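Local coordinates for protein putative TetR-family transcriptional regulator (Rhodococcus sp., PDB 2G3B) that probably binds operator DNA through an N-terminal helix-turn-helix domain and represses transcription, as TetR-family regulators generally do, at residues D46-L51 / E112-P117. Numbering follows the deposited sequence. Where two conformers were deposited one is given.
Sequences DRIGLL and EALRDP
Ile-48 reaches across from the first turn of helix 47-66 and sets its CD1 methyl against segment 112-117, 3.6 Å from the backbone O of Ala-113 and 4.0 Å from Ala-113 CB. With CG1 anti to the backbone N (chi1 -165°), the longer branch of this side chain extends toward that segment. Isoleucine suits the place because its unbranched CG1-CD1 arm is long enough to put an apolar methyl against Ala-113, whose small side chain is consistent with the close approach of CD1 to the backbone there. One turn on, Leu-51 meets Leu-114 through CB, 4.2 Å from Leu-114 CD2, a methyl that also lies 4.3 Å from Ile-48 CD1. The side-chain contacts are all apolar, although the Ile-48 methyl also rests against a backbone carbonyl; the two leucines are buried and Ala-113 is exposed. Asp-46, the N-cap residue, accepts from Gly-49 N at OD1 (2.8 Å), closing the start of the helix that carries Ile-48. Here the helix linking the DNA-binding domain to the C-terminal domain meets the segment that leads into helix 115-139: Leu-51 also packs on Ile-21 of helix 2-23, while Leu-114 continues onto Leu-55 and onto Leu-104 and Ala-108 of helix 92-110.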
ATOM      1  N   ASP A  46     -22.103 -16.796  -0.180  1.00 28.88           N
ATOM      2  CA  ASP A  46     -21.250 -17.047  -1.339  1.00 30.43           C
ATOM      3  C   ASP A  46     -19.832 -16.538  -1.042  1.00 31.04           C
ATOM      4  O   ASP A  46     -19.543 -16.015   0.068  1.00 31.18           O
ATOM      5  CB  ASP A  46     -21.856 -16.440  -2.639  1.00 29.39           C
ATOM      6  CG  ASP A  46     -22.202 -14.971  -2.487  1.00 31.00           C
ATOM      7  OD1 ASP A  46     -21.641 -14.331  -1.564  1.00 29.38           O
ATOM      8  OD2 ASP A  46     -23.039 -14.475  -3.270  1.00 31.06           O
ATOM      9  N   ARG A  47     -18.926 -16.724  -2.001  1.00 30.75           N
ATOM     10  CA  ARG A  47     -17.529 -16.382  -1.775  0.50 31.39           C
ATOM     11  C   ARG A  47     -17.333 -14.876  -1.580  1.00 30.83           C
ATOM     12  O   ARG A  47     -16.578 -14.476  -0.695  1.00 29.15           O
ATOM     13  CB  ARG A  47     -16.622 -16.940  -2.878  0.50 32.08           C
ATOM     14  CG  ARG A  47     -15.134 -16.744  -2.613  0.50 32.63           C
ATOM     15  CD  ARG A  47     -14.297 -17.378  -3.745  0.50 33.74           C
ATOM     16  NE  ARG A  47     -13.032 -16.669  -3.957  0.50 37.54           N
ATOM     17  CZ  ARG A  47     -12.915 -15.505  -4.602  0.50 40.53           C
ATOM     18  NH1 ARG A  47     -13.985 -14.906  -5.137  0.50 41.34           N
ATOM     19  NH2 ARG A  47     -11.715 -14.957  -4.745  0.50 37.66           N
ATOM     20  N   ILE A  48     -18.040 -14.044  -2.341  1.00 31.04           N
ATOM     21  CA  ILE A  48     -17.930 -12.589  -2.076  1.00 32.45           C
ATOM     22  C   ILE A  48     -18.497 -12.210  -0.686  1.00 31.06           C
ATOM     23  O   ILE A  48     -17.929 -11.360   0.004  1.00 31.70           O
ATOM     24  CB  ILE A  48     -18.501 -11.694  -3.255  1.00 33.08           C
ATOM     25  CG1 ILE A  48     -18.046 -10.236  -3.136  1.00 32.10           C
ATOM     26  CG2 ILE A  48     -20.031 -11.752  -3.407  1.00 34.13           C
ATOM     27  CD1 ILE A  48     -16.513 -10.020  -3.109  1.00 35.07           C
ATOM     28  N   GLY A  49     -19.607 -12.826  -0.287  1.00 30.22           N
ATOM     29  CA  GLY A  49     -20.140 -12.582   1.094  1.00 29.58           C
ATOM     30  C   GLY A  49     -19.113 -12.972   2.160  1.00 28.90           C
ATOM     31  O   GLY A  49     -18.947 -12.273   3.165  1.00 29.06           O
ATOM     32  N   LEU A  50     -18.410 -14.094   1.940  1.00 28.78           N
ATOM     33  CA  LEU A  50     -17.327 -14.551   2.839  1.00 28.98           C
ATOM     34  C   LEU A  50     -16.231 -13.489   2.945  1.00 30.14           C
ATOM     35  O   LEU A  50     -15.789 -13.114   4.055  1.00 30.03           O
ATOM     36  CB  LEU A  50     -16.753 -15.961   2.399  1.00 30.45           C
ATOM     37  CG  LEU A  50     -15.562 -16.547   3.235  1.00 29.46           C
ATOM     38  CD1 LEU A  50     -16.017 -16.802   4.678  1.00 27.27           C
ATOM     39  CD2 LEU A  50     -14.912 -17.838   2.661  1.00 27.89           C
ATOM     40  N   LEU A  51     -15.814 -12.959   1.799  1.00 30.59           N
ATOM     41  CA  LEU A  51     -14.673 -12.025   1.776  1.00 31.50           C
ATOM     42  C   LEU A  51     -15.069 -10.696   2.423  1.00 30.26           C
ATOM     43  O   LEU A  51     -14.293 -10.114   3.223  1.00 32.11           O
ATOM     44  CB  LEU A  51     -14.191 -11.801   0.333  1.00 31.24           C
ATOM     45  CG  LEU A  51     -13.523 -13.014  -0.346  1.00 36.09           C
ATOM     46  CD1 LEU A  51     -13.305 -12.797  -1.827  1.00 37.28           C
ATOM     47  CD2 LEU A  51     -12.227 -13.373   0.314  1.00 40.44           C
ATOM     48  N   GLU A 112     -12.805  -6.731  -9.378  1.00 41.06           N
ATOM     49  CA  GLU A 112     -13.667  -5.560  -9.136  1.00 43.43           C
ATOM     50  C   GLU A 112     -14.732  -5.756  -8.034  1.00 40.51           C
ATOM     51  O   GLU A 112     -15.102  -4.799  -7.345  1.00 39.07           O
ATOM     52  CB  GLU A 112     -14.276  -5.104 -10.466  1.00 42.29           C
ATOM     53  CG  GLU A 112     -15.508  -4.205 -10.408  1.00 47.75           C
ATOM     54  CD  GLU A 112     -15.719  -3.484 -11.736  1.00 49.62           C
ATOM     55  OE1 GLU A 112     -16.841  -2.955 -11.988  1.00 57.35           O
ATOM     56  OE2 GLU A 112     -14.739  -3.448 -12.535  1.00 57.16           O
ATOM     57  N   ALA A 113     -15.183  -6.991  -7.836  1.00 39.19           N
ATOM     58  CA  ALA A 113     -16.209  -7.277  -6.807  1.00 38.75           C
ATOM     59  C   ALA A 113     -15.744  -6.975  -5.378  1.00 37.65           C
ATOM     60  O   ALA A 113     -16.576  -6.749  -4.504  1.00 37.95           O
ATOM     61  CB  ALA A 113     -16.691  -8.749  -6.873  1.00 38.59           C
ATOM     62  N   LEU A 114     -14.430  -7.063  -5.157  1.00 37.02           N
ATOM     63  CA  LEU A 114     -13.811  -6.811  -3.855  1.00 36.96           C
ATOM     64  C   LEU A 114     -13.812  -5.323  -3.495  1.00 35.87           C
ATOM     65  O   LEU A 114     -13.614  -4.924  -2.341  1.00 33.45           O
ATOM     66  CB  LEU A 114     -12.357  -7.292  -3.904  1.00 37.87           C
ATOM     67  CG  LEU A 114     -12.033  -8.636  -3.258  1.00 43.13           C
ATOM     68  CD1 LEU A 114     -10.484  -8.826  -3.184  1.00 42.90           C
ATOM     69  CD2 LEU A 114     -12.655  -8.544  -1.822  1.00 42.92           C
ATOM     70  N   ARG A 115     -13.988  -4.489  -4.507  1.00 35.16           N
ATOM     71  CA  ARG A 115     -13.754  -3.022  -4.352  1.00 34.15           C
ATOM     72  C   ARG A 115     -14.746  -2.383  -3.424  1.00 33.64           C
ATOM     73  O   ARG A 115     -14.339  -1.597  -2.522  1.00 33.45           O
ATOM     74  CB  ARG A 115     -13.775  -2.308  -5.715  1.00 34.60           C
ATOM     75  CG  ARG A 115     -12.564  -2.641  -6.565  1.00 35.00           C
ATOM     76  CD  ARG A 115     -12.728  -2.001  -7.928  1.00 33.46           C
ATOM     77  NE  ARG A 115     -11.516  -2.255  -8.725  1.00 38.43           N
ATOM     78  CZ  ARG A 115     -11.314  -1.740  -9.930  1.00 44.60           C
ATOM     79  NH1 ARG A 115     -12.243  -0.941 -10.484  1.00 39.60           N
ATOM     80  NH2 ARG A 115     -10.197  -2.018 -10.579  1.00 45.80           N
ATOM     81  N   ASP A 116     -16.040  -2.699  -3.612  1.00 33.46           N
ATOM     82  CA  ASP A 116     -17.089  -2.065  -2.766  1.00 34.02           C
ATOM     83  C   ASP A 116     -16.958  -2.463  -1.272  1.00 33.94           C
ATOM     84  O   ASP A 116     -16.954  -1.604  -0.406  1.00 34.32           O
ATOM     85  CB  ASP A 116     -18.513  -2.351  -3.293  1.00 35.02           C
ATOM     86  CG  ASP A 116     -18.890  -1.448  -4.469  1.00 38.03           C
ATOM     87  OD1 ASP A 116     -18.144  -0.488  -4.785  1.00 41.06           O
ATOM     88  OD2 ASP A 116     -19.948  -1.673  -5.050  1.00 37.95           O
ATOM     89  N   PRO A 117     -16.855  -3.762  -0.964  1.00 33.12           N
ATOM     90  CA  PRO A 117     -16.618  -4.084   0.452  1.00 33.13           C
ATOM     91  C   PRO A 117     -15.337  -3.457   1.030  1.00 33.10           C
ATOM     92  O   PRO A 117     -15.374  -2.959   2.150  1.00 31.81           O
ATOM     93  CB  PRO A 117     -16.502  -5.644   0.487  1.00 33.79           C
ATOM     94  CG  PRO A 117     -16.892  -6.112  -0.805  1.00 32.69           C
ATOM     95  CD  PRO A 117     -17.032  -4.973  -1.794  1.00 34.56           C
TER